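Local coordinates for protein geranylgeranyl pyrophosphate synthase (PDB 3LK5) that probably catalyses magnesium-dependent prenyl transfer in isoprenoid biosynthesis, as a member of the FPP/GGPP synthase family, at residues 203-208 and 286-291; 250-255 and 339-344; 254-259 and 332-337. One frame throughout, in Å; residues are numbered along the deposited sequence.

Contact 1: residues 203-208 and 286-291; sequences ESVELA and LALALQ
The backbone of 203-208 turns from a short linker into the first turn of helix 205-231, while 286-291 belongs to helix 284-296; between the two segments the closest CA atoms are those of Glu203 and Ala287, 5.2 Å apart. This is a helix N-terminus set against the flank of another helix in the all-alpha isoprenoid synthase fold. Ser204 is the N-cap: with OG anti to the backbone N (chi1 174°), it accepts from Leu207 N over 3.0 Å at an N-H...O angle of 153°. Asn202, two residues earlier, accepts from Ser204 N through OD1. The small side chain of Ala287 allows the close approach: its CB meets both Glu203 O at 3.4 Å and Val205 CG2 at 3.6 Å. CG2 is the methyl anti to the carbonyl carbon of Val205, and it also meets the tip of Gln291 at OE1, 3.5 Å away, the two chains crossing at about a right angle. The extended Glu203 chain runs across Leu290, with CD 3.7 Å from Leu290 CD1, and its carboxylate goes on to a salt bridge with Arg305 of helix 298-307. Elsewhere Val205 and Leu288 both reach helix 329-347. No direct hydrogen bond joins the segments, but a water ties two main-chain carbonyls: it lies 2.7 Å from Glu203 O and 2.8 Å from Ala287 O, placed to donate to either, while Ala287 O also accepts the helical N-H of Gln291.

Contact 2: residues 250-255 and 339-344; sequences GIAFQL and QLTESG
Leu340 carries the contact of this nearly antiparallel helix pair, whose short axes pass 8.9 Å apart at 153° between their directions. The closest CA atoms, those of Ala252 and Leu340, are 6.0 Å apart, a spacing that fits the one-carbon side chain of Ala252. From Leu340, CB starts toward the partner helix and meets Ala252 CB at 3.9 Å. CG then stands anti to the carbonyl carbon (chi1 -74°), and a second torsion of 165° carries CD1 to Ile251, Ala252 and Leu255. CD1 touches Ile251 CG2 at 3.5 Å, the branch that is anti to the backbone N of Ile251. It also lies 4.0 Å from Ala252 N and, at a looser 4.1 Å, near Leu255 CD1, whose side chain crosses that of Leu340 at about a right angle. Thr341 adds a flank contact, its OG1 lying 4.0 Å from Ala252 CB. That hydroxyl is hydrogen-bonded elsewhere, to Ile337 O one turn earlier and to Thr369 OG1. No hydrogen bond crosses the pair; the contact is mainly between aliphatic carbons and sits in a helical bundle without strands: Ile251 and Leu255 also touch Ala217 and Asn212 of helix 205-231, and Ala252 touches Thr369 of helix 355-369.

Contact 3: residues 254-259 and 332-337; sequences QLRDDL and EVEQRI
Leu255, Ile337 and Arg256 lose the most surface where helices 236-263 and 329-347 pack almost antiparallel in the isoprenoid synthase fold, with short axes 9.7 Å apart and 151° between their directions. Phe253 and the start of 254-259 spell Phe-Gln-x-x-Asp-Asp, consistent with the beginning of the family's second aspartate-rich motif. Against this segment Leu255 CB meets Ile337 CG1 at 3.6 Å as the two side chains slide past each other in opposite directions. Leu259 continues the apolar row a turn later, reaching tip to tip toward Val333 with CG 3.8 Å from CG1. Arg256 starts with CG anti to the backbone N, then bends at chi2 and chi3, so its guanidinium folds back over Ile337, whose CD1 sits 3.8 Å above the centre of the plane. At its edge the group grips Glu334 end-on with two bonds: NH1 to OE2 at 2.8 Å and a nearly straight 166°, and NH2 to OE1 at 2.9 Å. Both oxygens are met from above the carboxylate plane, and the two groups are turned 48° apart. Arg256 NE goes to Thr369 O, which helps fix the guanidinium's rotation. Glu334 has two deposited conformers, and the salt bridge belongs to the one described. Its OE2 also lies 3.4 Å from Leu259 CD1. On the aspartate side, Asp258 OD1 lies in the amide plane of Gln254 and accepts from its NE2 at 2.9 Å, met from above the carboxylate plane.

From the N terminus, 203-208 opens contact 1 at the start of helix 205-231. Helix 236-263 follows, carrying 250-255 and 254-259, which open contacts 2 and 3 and share Gln254 and Leu255. Contact 1 closes at 286-291 on helix 284-296, so its loop crosses the other two. Helix 329-347 then closes contact 3 at 332-337 and contact 2 at 339-344: the loop of contact 3 lies within that of contact 2, as the antiparallel pairing demands. Contacts 1 and 3 touch where Leu288 packs on Glu332 and Val333, and Val205 on Arg336, while contacts 1 and 2 stay about 7 Å apart at their nearest atoms.

Contact 1: residues 203-208 and 286-291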
ATOM      1  N   GLU A 203      26.230  12.075  -4.818  1.00 37.47           N
ATOM      2  CA  GLU A 203      26.308  13.101  -5.864  1.00 36.97           C
ATOM      3  C   GLU A 203      26.383  12.525  -7.286  1.00 36.38           C
ATOM      4  O   GLU A 203      26.762  13.241  -8.227  1.00 36.09           O
ATOM      5  CB  GLU A 203      27.522  14.039  -5.620  1.00 36.35           C
ATOM      6  CG  GLU A 203      27.587  14.664  -4.221  1.00 33.84           C
ATOM      7  CD  GLU A 203      28.877  15.453  -3.980  1.00 37.53           C
ATOM      8  OE1 GLU A 203      29.696  15.573  -4.918  1.00 34.05           O
ATOM      9  OE2 GLU A 203      29.056  15.967  -2.860  1.00 34.77           O
ATOM     10  N   SER A 204      26.026  11.247  -7.460  1.00 35.09           N
ATOM     11  CA  SER A 204      26.083  10.629  -8.792  1.00 34.93           C
ATOM     12  C   SER A 204      24.996  11.197  -9.712  1.00 35.44           C
ATOM     13  O   SER A 204      23.802  11.173  -9.342  1.00 34.06           O
ATOM     14  CB  SER A 204      25.856   9.121  -8.690  1.00 35.56           C
ATOM     15  OG  SER A 204      25.781   8.544  -9.985  1.00 40.13           O
ATOM     16  N   VAL A 205      25.406  11.647 -10.900  1.00 36.24           N
ATOM     17  CA  VAL A 205      24.486  12.112 -11.958  1.00 37.01           C
ATOM     18  C   VAL A 205      23.691  10.906 -12.465  1.00 38.30           C
ATOM     19  O   VAL A 205      22.455  10.973 -12.644  1.00 36.91           O
ATOM     20  CB  VAL A 205      25.247  12.762 -13.134  1.00 36.64           C
ATOM     21  CG1 VAL A 205      24.274  13.210 -14.225  1.00 40.25           C
ATOM     22  CG2 VAL A 205      26.041  13.983 -12.660  1.00 40.89           C
ATOM     23  N   GLU A 206      24.413   9.794 -12.645  1.00 39.80           N
ATOM     24  CA  GLU A 206      23.859   8.520 -13.119  1.00 41.18           C
ATOM     25  C   GLU A 206      22.747   8.007 -12.231  1.00 40.20           C
ATOM     26  O   GLU A 206      21.727   7.479 -12.716  1.00 40.02           O
ATOM     27  CB  GLU A 206      24.941   7.452 -13.124  1.00 44.23           C
ATOM     28  CG  GLU A 206      25.121   6.764 -14.448  1.00 80.69           C
ATOM     29  CD  GLU A 206      25.746   7.696 -15.469  1.00 47.69           C
ATOM     30  OE1 GLU A 206      26.776   8.346 -15.145  1.00 81.11           O
ATOM     31  OE2 GLU A 206      25.207   7.788 -16.597  1.00 81.06           O
ATOM     32  N   LEU A 207      22.945   8.123 -10.923  1.00 38.38           N
ATOM     33  CA  LEU A 207      21.941   7.607 -10.016  1.00 36.86           C
ATOM     34  C   LEU A 207      20.724   8.511  -9.973  1.00 34.55           C
ATOM     35  O   LEU A 207      19.598   8.028  -9.877  1.00 34.91           O
ATOM     36  CB  LEU A 207      22.512   7.354  -8.633  1.00 37.12           C
ATOM     37  CG  LEU A 207      23.438   6.125  -8.602  1.00 36.45           C
ATOM     38  CD1 LEU A 207      24.179   6.104  -7.279  1.00 37.72           C
ATOM     39  CD2 LEU A 207      22.685   4.797  -8.828  1.00 37.92           C
ATOM     40  N   ALA A 208      20.948   9.823 -10.040  1.00 32.68           N
ATOM     41  CA  ALA A 208      19.841  10.779 -10.139  1.00 29.97           C
ATOM     42  C   ALA A 208      19.042  10.516 -11.418  1.00 30.24           C
ATOM     43  O   ALA A 208      17.786  10.576 -11.377  1.00 29.48           O
ATOM     44  CB  ALA A 208      20.357  12.246 -10.109  1.00 29.82           C
ATOM     45  N   LEU A 286      21.692  19.598  -9.186  1.00 27.73           N
ATOM     46  CA  LEU A 286      22.654  19.648  -8.078  1.00 28.81           C
ATOM     47  C   LEU A 286      23.919  18.831  -8.344  1.00 28.21           C
ATOM     48  O   LEU A 286      25.028  19.299  -8.047  1.00 27.88           O
ATOM     49  CB  LEU A 286      21.996  19.259  -6.734  1.00 29.22           C
ATOM     50  CG  LEU A 286      22.911  19.272  -5.500  1.00 33.13           C
ATOM     51  CD1 LEU A 286      23.543  20.679  -5.214  1.00 29.56           C
ATOM     52  CD2 LEU A 286      22.172  18.703  -4.261  1.00 30.25           C
ATOM     53  N   ALA A 287      23.781  17.635  -8.912  1.00 27.96           N
ATOM     54  CA  ALA A 287      24.951  16.801  -9.185  1.00 28.12           C
ATOM     55  C   ALA A 287      25.898  17.467 -10.191  1.00 28.48           C
ATOM     56  O   ALA A 287      27.126  17.504  -9.983  1.00 28.33           O
ATOM     57  CB  ALA A 287      24.534  15.408  -9.666  1.00 28.15           C
ATOM     58  N   LEU A 288      25.326  17.990 -11.270  1.00 27.85           N
ATOM     59  CA  LEU A 288      26.079  18.727 -12.262  1.00 28.12           C
ATOM     60  C   LEU A 288      26.666  20.031 -11.683  1.00 27.90           C
ATOM     61  O   LEU A 288      27.810  20.383 -12.023  1.00 27.85           O
ATOM     62  CB  LEU A 288      25.230  19.011 -13.504  1.00 29.31           C
ATOM     63  CG  LEU A 288      24.781  17.827 -14.396  1.00 30.25           C
ATOM     64  CD1 LEU A 288      23.711  18.311 -15.403  1.00 28.99           C
ATOM     65  CD2 LEU A 288      25.965  17.199 -15.135  1.00 30.36           C
ATOM     66  N   ALA A 289      25.933  20.726 -10.800  1.00 27.22           N
ATOM     67  CA  ALA A 289      26.481  21.949 -10.181  1.00 28.15           C
ATOM     68  C   ALA A 289      27.733  21.649  -9.350  1.00 29.18           C
ATOM     69  O   ALA A 289      28.679  22.450  -9.341  1.00 27.74           O
ATOM     70  CB  ALA A 289      25.436  22.664  -9.331  1.00 27.98           C
ATOM     71  N   LEU A 290      27.731  20.509  -8.657  1.00 29.35           N
ATOM     72  CA  LEU A 290      28.863  20.141  -7.805  1.00 29.60           C
ATOM     73  C   LEU A 290      30.024  19.663  -8.645  1.00 29.76           C
ATOM     74  O   LEU A 290      31.162  20.070  -8.414  1.00 29.18           O
ATOM     75  CB  LEU A 290      28.473  19.119  -6.738  1.00 29.84           C
ATOM     76  CG  LEU A 290      27.559  19.672  -5.644  1.00 29.73           C
ATOM     77  CD1 LEU A 290      26.918  18.520  -4.813  1.00 30.07           C
ATOM     78  CD2 LEU A 290      28.320  20.655  -4.752  1.00 29.80           C
ATOM     79  N   GLN A 291      29.734  18.848  -9.655  1.00 29.47           N
ATOM     80  CA  GLN A 291      30.746  18.429 -10.642  1.00 31.15           C
ATOM     81  C   GLN A 291      31.523  19.646 -11.185  1.00 30.42           C
ATOM     82  O   GLN A 291      32.765  19.685 -11.226  1.00 29.73           O
ATOM     83  CB  GLN A 291      30.008  17.752 -11.790  1.00 33.74           C
ATOM     84  CG  GLN A 291      30.779  16.822 -12.675  1.00 56.18           C
ATOM     85  CD  GLN A 291      29.850  15.792 -13.329  1.00 36.44           C
ATOM     86  OE1 GLN A 291      29.412  14.832 -12.677  1.00 56.46           O
ATOM     87  NE2 GLN A 291      29.570  15.979 -14.620  1.00 55.89           N
TER
HETATM   88  O   HOH W   1      28.433  15.095  -9.336  1.00 36.21           O

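Contact 2: residues 250-255 and 339-344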
ATOM      1  N   GLY A 250       8.930  12.183 -19.854  1.00 23.72           N
ATOM      2  CA  GLY A 250       8.875  12.051 -18.388  1.00 24.10           C
ATOM      3  C   GLY A 250      10.161  12.523 -17.714  1.00 24.91           C
ATOM      4  O   GLY A 250      10.117  13.167 -16.631  1.00 25.48           O
ATOM      5  N   ILE A 251      11.305  12.168 -18.315  1.00 25.54           N
ATOM      6  CA  ILE A 251      12.594  12.645 -17.768  1.00 26.04           C
ATOM      7  C   ILE A 251      12.648  14.185 -17.904  1.00 25.85           C
ATOM      8  O   ILE A 251      12.978  14.880 -16.939  1.00 25.87           O
ATOM      9  CB  ILE A 251      13.827  11.964 -18.436  1.00 26.97           C
ATOM     10  CG1 ILE A 251      13.895  10.467 -18.025  1.00 26.52           C
ATOM     11  CG2 ILE A 251      15.170  12.690 -18.042  1.00 26.75           C
ATOM     12  CD1 ILE A 251      14.761   9.657 -18.955  1.00 28.34           C
ATOM     13  N   ALA A 252      12.307  14.706 -19.081  1.00 25.88           N
ATOM     14  CA  ALA A 252      12.322  16.167 -19.285  1.00 24.91           C
ATOM     15  C   ALA A 252      11.418  16.880 -18.289  1.00 26.69           C
ATOM     16  O   ALA A 252      11.746  17.962 -17.786  1.00 25.27           O
ATOM     17  CB  ALA A 252      11.928  16.509 -20.737  1.00 24.48           C
ATOM     18  N   PHE A 253      10.240  16.287 -18.011  1.00 26.79           N
ATOM     19  CA  PHE A 253       9.327  16.868 -17.046  1.00 28.50           C
ATOM     20  C   PHE A 253       9.973  16.970 -15.658  1.00 25.87           C
ATOM     21  O   PHE A 253       9.846  18.009 -15.004  1.00 26.13           O
ATOM     22  CB  PHE A 253       8.035  16.007 -16.998  1.00 33.05           C
ATOM     23  CG  PHE A 253       7.138  16.293 -15.837  1.00 44.81           C
ATOM     24  CD1 PHE A 253       6.262  17.383 -15.866  1.00 37.55           C
ATOM     25  CD2 PHE A 253       7.137  15.449 -14.715  1.00 37.47           C
ATOM     26  CE1 PHE A 253       5.380  17.640 -14.790  1.00 45.10           C
ATOM     27  CE2 PHE A 253       6.268  15.703 -13.616  1.00 45.28           C
ATOM     28  CZ  PHE A 253       5.395  16.809 -13.667  1.00 39.08           C
ATOM     29  N   GLN A 254      10.652  15.916 -15.197  1.00 25.65           N
ATOM     30  CA  GLN A 254      11.289  15.986 -13.875  1.00 26.81           C
ATOM     31  C   GLN A 254      12.402  17.044 -13.879  1.00 26.26           C
ATOM     32  O   GLN A 254      12.569  17.782 -12.907  1.00 26.54           O
ATOM     33  CB  GLN A 254      11.931  14.667 -13.474  1.00 29.24           C
ATOM     34  CG  GLN A 254      12.448  14.743 -12.009  1.00 31.40           C
ATOM     35  CD  GLN A 254      11.350  15.110 -11.063  1.00 32.63           C
ATOM     36  OE1 GLN A 254      10.299  14.483 -11.085  1.00 33.08           O
ATOM     37  NE2 GLN A 254      11.553  16.142 -10.245  1.00 31.77           N
ATOM     38  N   LEU A 255      13.162  17.065 -14.964  1.00 24.41           N
ATOM     39  CA  LEU A 255      14.240  18.122 -15.077  1.00 26.48           C
ATOM     40  C   LEU A 255      13.665  19.527 -15.002  1.00 26.45           C
ATOM     41  O   LEU A 255      14.226  20.390 -14.313  1.00 26.53           O
ATOM     42  CB  LEU A 255      15.061  17.949 -16.334  1.00 25.50           C
ATOM     43  CG  LEU A 255      15.877  16.640 -16.458  1.00 26.00           C
ATOM     44  CD1 LEU A 255      16.540  16.626 -17.845  1.00 26.59           C
ATOM     45  CD2 LEU A 255      16.932  16.506 -15.338  1.00 26.48           C
ATOM     46  N   GLN A 339      16.630  18.562 -25.814  1.00 30.05           N
ATOM     47  CA  GLN A 339      16.976  17.351 -26.553  1.00 31.49           C
ATOM     48  C   GLN A 339      15.895  16.278 -26.357  1.00 29.24           C
ATOM     49  O   GLN A 339      15.432  15.634 -27.320  1.00 27.31           O
ATOM     50  CB  GLN A 339      18.281  16.761 -25.994  1.00 34.88           C
ATOM     51  CG  GLN A 339      19.590  17.376 -26.421  1.00 64.23           C
ATOM     52  CD  GLN A 339      20.776  16.560 -25.877  1.00 39.82           C
ATOM     53  OE1 GLN A 339      21.175  16.697 -24.706  1.00 64.49           O
ATOM     54  NE2 GLN A 339      21.329  15.698 -26.725  1.00 64.60           N
ATOM     55  N   LEU A 340      15.541  16.059 -25.100  1.00 28.05           N
ATOM     56  CA  LEU A 340      14.531  15.050 -24.740  1.00 27.52           C
ATOM     57  C   LEU A 340      13.134  15.389 -25.245  1.00 27.25           C
ATOM     58  O   LEU A 340      12.357  14.480 -25.613  1.00 26.35           O
ATOM     59  CB  LEU A 340      14.503  14.873 -23.224  1.00 27.35           C
ATOM     60  CG  LEU A 340      15.682  14.103 -22.614  1.00 30.50           C
ATOM     61  CD1 LEU A 340      15.743  14.314 -21.106  1.00 28.21           C
ATOM     62  CD2 LEU A 340      15.554  12.650 -22.974  1.00 29.27           C
ATOM     63  N   THR A 341      12.806  16.682 -25.237  1.00 26.53           N
ATOM     64  CA  THR A 341      11.510  17.096 -25.739  1.00 27.97           C
ATOM     65  C   THR A 341      11.425  16.804 -27.250  1.00 28.11           C
ATOM     66  O   THR A 341      10.478  16.195 -27.763  1.00 25.25           O
ATOM     67  CB  THR A 341      11.192  18.567 -25.396  1.00 28.09           C
ATOM     68  OG1 THR A 341      11.163  18.707 -23.968  1.00 29.29           O
ATOM     69  CG2 THR A 341       9.828  18.939 -25.946  1.00 30.58           C
ATOM     70  N   GLU A 342      12.490  17.171 -27.958  1.00 28.16           N
ATOM     71  CA  GLU A 342      12.543  16.901 -29.380  1.00 28.71           C
ATOM     72  C   GLU A 342      12.455  15.389 -29.725  1.00 27.26           C
ATOM     73  O   GLU A 342      11.688  14.991 -30.634  1.00 26.93           O
ATOM     74  CB  GLU A 342      13.818  17.559 -29.959  1.00 32.20           C
ATOM     75  CG  GLU A 342      13.934  17.491 -31.474  1.00 62.21           C
ATOM     76  CD  GLU A 342      15.259  18.064 -31.996  1.00 37.84           C
ATOM     77  OE1 GLU A 342      15.979  18.736 -31.207  1.00 63.01           O
ATOM     78  OE2 GLU A 342      15.576  17.840 -33.192  1.00 62.84           O
ATOM     79  N   SER A 343      13.221  14.551 -29.021  1.00 26.35           N
ATOM     80  CA  SER A 343      13.214  13.130 -29.315  1.00 28.21           C
ATOM     81  C   SER A 343      11.896  12.463 -28.873  1.00 28.01           C
ATOM     82  O   SER A 343      11.358  11.602 -29.585  1.00 27.77           O
ATOM     83  CB  SER A 343      14.458  12.445 -28.705  1.00 29.31           C
ATOM     84  OG  SER A 343      14.455  12.615 -27.290  1.00 33.97           O
ATOM     85  N   GLY A 344      11.348  12.891 -27.736  1.00 27.63           N
ATOM     86  CA  GLY A 344      10.040  12.338 -27.289  1.00 27.66           C
ATOM     87  C   GLY A 344       8.945  12.624 -28.303  1.00 28.54           C
ATOM     88  O   GLY A 344       8.183  11.732 -28.670  1.00 28.28           O
TER

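Contact 3: residues 254-259 and 332-337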
ATOM      1  N   GLN A 254      10.652  15.916 -15.197  1.00 25.65           N
ATOM      2  CA  GLN A 254      11.289  15.986 -13.875  1.00 26.81           C
ATOM      3  C   GLN A 254      12.402  17.044 -13.879  1.00 26.26           C
ATOM      4  O   GLN A 254      12.569  17.782 -12.907  1.00 26.54           O
ATOM      5  CB  GLN A 254      11.931  14.667 -13.474  1.00 29.24           C
ATOM      6  CG  GLN A 254      12.448  14.743 -12.009  1.00 31.40           C
ATOM      7  CD  GLN A 254      11.350  15.110 -11.063  1.00 32.63           C
ATOM      8  OE1 GLN A 254      10.299  14.483 -11.085  1.00 33.08           O
ATOM      9  NE2 GLN A 254      11.553  16.142 -10.245  1.00 31.77           N
ATOM     10  N   LEU A 255      13.162  17.065 -14.964  1.00 24.41           N
ATOM     11  CA  LEU A 255      14.240  18.122 -15.077  1.00 26.48           C
ATOM     12  C   LEU A 255      13.665  19.527 -15.002  1.00 26.45           C
ATOM     13  O   LEU A 255      14.226  20.390 -14.313  1.00 26.53           O
ATOM     14  CB  LEU A 255      15.061  17.949 -16.334  1.00 25.50           C
ATOM     15  CG  LEU A 255      15.877  16.640 -16.458  1.00 26.00           C
ATOM     16  CD1 LEU A 255      16.540  16.626 -17.845  1.00 26.59           C
ATOM     17  CD2 LEU A 255      16.932  16.506 -15.338  1.00 26.48           C
ATOM     18  N   ARG A 256      12.545  19.758 -15.691  1.00 26.50           N
ATOM     19  CA  ARG A 256      11.863  21.067 -15.607  1.00 27.04           C
ATOM     20  C   ARG A 256      11.419  21.337 -14.174  1.00 27.24           C
ATOM     21  O   ARG A 256      11.546  22.469 -13.670  1.00 26.28           O
ATOM     22  CB  ARG A 256      10.642  21.147 -16.554  1.00 27.60           C
ATOM     23  CG  ARG A 256       9.823  22.467 -16.437  1.00 36.86           C
ATOM     24  CD  ARG A 256      10.713  23.744 -16.682  1.00 32.34           C
ATOM     25  NE  ARG A 256      11.199  23.737 -18.059  1.00 36.99           N
ATOM     26  CZ  ARG A 256      12.294  24.360 -18.509  1.00 35.99           C
ATOM     27  NH1 ARG A 256      13.066  25.060 -17.677  1.00 35.55           N
ATOM     28  NH2 ARG A 256      12.610  24.255 -19.801  1.00 36.05           N
ATOM     29  N   ASP A 257      10.856  20.312 -13.534  1.00 28.48           N
ATOM     30  CA  ASP A 257      10.403  20.437 -12.152  1.00 31.23           C
ATOM     31  C   ASP A 257      11.576  20.760 -11.180  1.00 28.99           C
ATOM     32  O   ASP A 257      11.409  21.559 -10.242  1.00 27.94           O
ATOM     33  CB  ASP A 257       9.652  19.152 -11.720  1.00 36.39           C
ATOM     34  CG  ASP A 257       8.152  19.193 -12.070  1.00 52.85           C
ATOM     35  OD1 ASP A 257       7.684  20.139 -12.757  1.00 41.20           O
ATOM     36  OD2 ASP A 257       7.418  18.263 -11.657  1.00 41.71           O
ATOM     37  N   ASP A 258      12.743  20.151 -11.432  1.00 28.43           N
ATOM     38  CA  ASP A 258      13.944  20.465 -10.659  1.00 28.30           C
ATOM     39  C   ASP A 258      14.345  21.942 -10.852  1.00 28.20           C
ATOM     40  O   ASP A 258      14.655  22.610  -9.879  1.00 28.51           O
ATOM     41  CB  ASP A 258      15.122  19.600 -11.060  1.00 28.62           C
ATOM     42  CG  ASP A 258      14.893  18.110 -10.837  1.00 34.34           C
ATOM     43  OD1 ASP A 258      14.023  17.699 -10.028  1.00 30.11           O
ATOM     44  OD2 ASP A 258      15.623  17.349 -11.474  1.00 29.50           O
ATOM     45  N   LEU A 259      14.301  22.452 -12.085  1.00 28.10           N
ATOM     46  CA  LEU A 259      14.667  23.858 -12.307  1.00 28.74           C
ATOM     47  C   LEU A 259      13.676  24.775 -11.613  1.00 29.07           C
ATOM     48  O   LEU A 259      14.082  25.730 -10.927  1.00 28.54           O
ATOM     49  CB  LEU A 259      14.797  24.187 -13.797  1.00 28.73           C
ATOM     50  CG  LEU A 259      15.893  23.451 -14.571  1.00 28.84           C
ATOM     51  CD1 LEU A 259      15.927  23.890 -16.033  1.00 28.30           C
ATOM     52  CD2 LEU A 259      17.309  23.692 -13.930  1.00 29.47           C
ATOM     53  N   GLU A 332      23.089  23.480 -18.838  1.00 24.68           N
ATOM     54  CA  GLU A 332      23.254  22.086 -19.212  1.00 26.97           C
ATOM     55  C   GLU A 332      21.931  21.293 -19.017  1.00 26.23           C
ATOM     56  O   GLU A 332      21.547  20.476 -19.846  1.00 27.41           O
ATOM     57  CB  GLU A 332      24.389  21.449 -18.379  1.00 29.37           C
ATOM     58  CG  GLU A 332      24.760  20.051 -18.829  1.00 33.54           C
ATOM     59  CD  GLU A 332      26.070  19.509 -18.176  1.00 34.22           C
ATOM     60  OE1 GLU A 332      26.733  20.229 -17.371  1.00 33.51           O
ATOM     61  OE2 GLU A 332      26.422  18.343 -18.487  1.00 34.65           O
ATOM     62  N   VAL A 333      21.232  21.563 -17.932  1.00 25.47           N
ATOM     63  CA  VAL A 333      19.911  20.919 -17.751  1.00 25.60           C
ATOM     64  C   VAL A 333      18.890  21.359 -18.813  1.00 26.85           C
ATOM     65  O   VAL A 333      18.163  20.513 -19.374  1.00 28.22           O
ATOM     66  CB  VAL A 333      19.397  21.129 -16.294  1.00 26.14           C
ATOM     67  CG1 VAL A 333      17.908  20.601 -16.143  1.00 25.87           C
ATOM     68  CG2 VAL A 333      20.398  20.401 -15.285  1.00 24.83           C
ATOM     69  N   GLU A 334      18.858  22.657 -19.119  1.00 27.76           N
ATOM     70  CA  GLU A 334      17.965  23.185 -20.157  0.50 28.31           C
ATOM     71  C   GLU A 334      18.243  22.524 -21.518  1.00 28.69           C
ATOM     72  O   GLU A 334      17.305  22.185 -22.240  1.00 28.25           O
ATOM     73  CB  GLU A 334      18.020  24.727 -20.231  0.50 28.62           C
ATOM     74  CG  GLU A 334      17.434  25.456 -18.989  0.50 31.34           C
ATOM     75  CD  GLU A 334      15.929  25.742 -19.089  0.50 28.87           C
ATOM     76  OE1 GLU A 334      15.300  25.246 -20.058  0.50 32.10           O
ATOM     77  OE2 GLU A 334      15.371  26.475 -18.215  0.50 31.43           O
ATOM     78  N   GLN A 335      19.523  22.325 -21.859  1.00 28.75           N
ATOM     79  CA  GLN A 335      19.874  21.606 -23.093  1.00 30.61           C
ATOM     80  C   GLN A 335      19.340  20.171 -23.108  1.00 29.17           C
ATOM     81  O   GLN A 335      18.848  19.691 -24.132  1.00 28.57           O
ATOM     82  CB  GLN A 335      21.404  21.636 -23.348  1.00 33.71           C
ATOM     83  CG  GLN A 335      21.916  23.039 -23.814  1.00 54.13           C
ATOM     84  CD  GLN A 335      23.432  23.317 -23.529  1.00 39.07           C
ATOM     85  OE1 GLN A 335      23.881  24.486 -23.598  1.00 54.57           O
ATOM     86  NE2 GLN A 335      24.197  22.262 -23.193  1.00 54.30           N
ATOM     87  N   ARG A 336      19.463  19.476 -21.985  1.00 28.57           N
ATOM     88  CA  ARG A 336      18.926  18.105 -21.884  1.00 28.74           C
ATOM     89  C   ARG A 336      17.405  18.102 -22.084  1.00 27.36           C
ATOM     90  O   ARG A 336      16.873  17.236 -22.784  1.00 27.03           O
ATOM     91  CB  ARG A 336      19.216  17.522 -20.507  1.00 31.37           C
ATOM     92  CG  ARG A 336      20.646  17.100 -20.299  1.00 43.80           C
ATOM     93  CD  ARG A 336      20.706  16.317 -19.014  1.00 37.54           C
ATOM     94  NE  ARG A 336      22.060  15.984 -18.606  1.00 42.58           N
ATOM     95  CZ  ARG A 336      22.340  14.922 -17.853  1.00 40.78           C
ATOM     96  NH1 ARG A 336      21.360  14.099 -17.434  1.00 41.81           N
ATOM     97  NH2 ARG A 336      23.599  14.692 -17.507  1.00 42.57           N
ATOM     98  N   ILE A 337      16.721  19.085 -21.493  1.00 27.23           N
ATOM     99  CA  ILE A 337      15.242  19.189 -21.610  1.00 26.86           C
ATOM    100  C   ILE A 337      14.883  19.367 -23.087  1.00 28.29           C
ATOM    101  O   ILE A 337      13.985  18.699 -23.635  1.00 28.13           O
ATOM    102  CB  ILE A 337      14.696  20.350 -20.718  1.00 25.83           C
ATOM    103  CG1 ILE A 337      14.864  20.021 -19.217  1.00 25.03           C
ATOM    104  CG2 ILE A 337      13.206  20.699 -21.035  1.00 26.13           C
ATOM    105  CD1 ILE A 337      14.592  21.221 -18.317  1.00 26.00           C
TER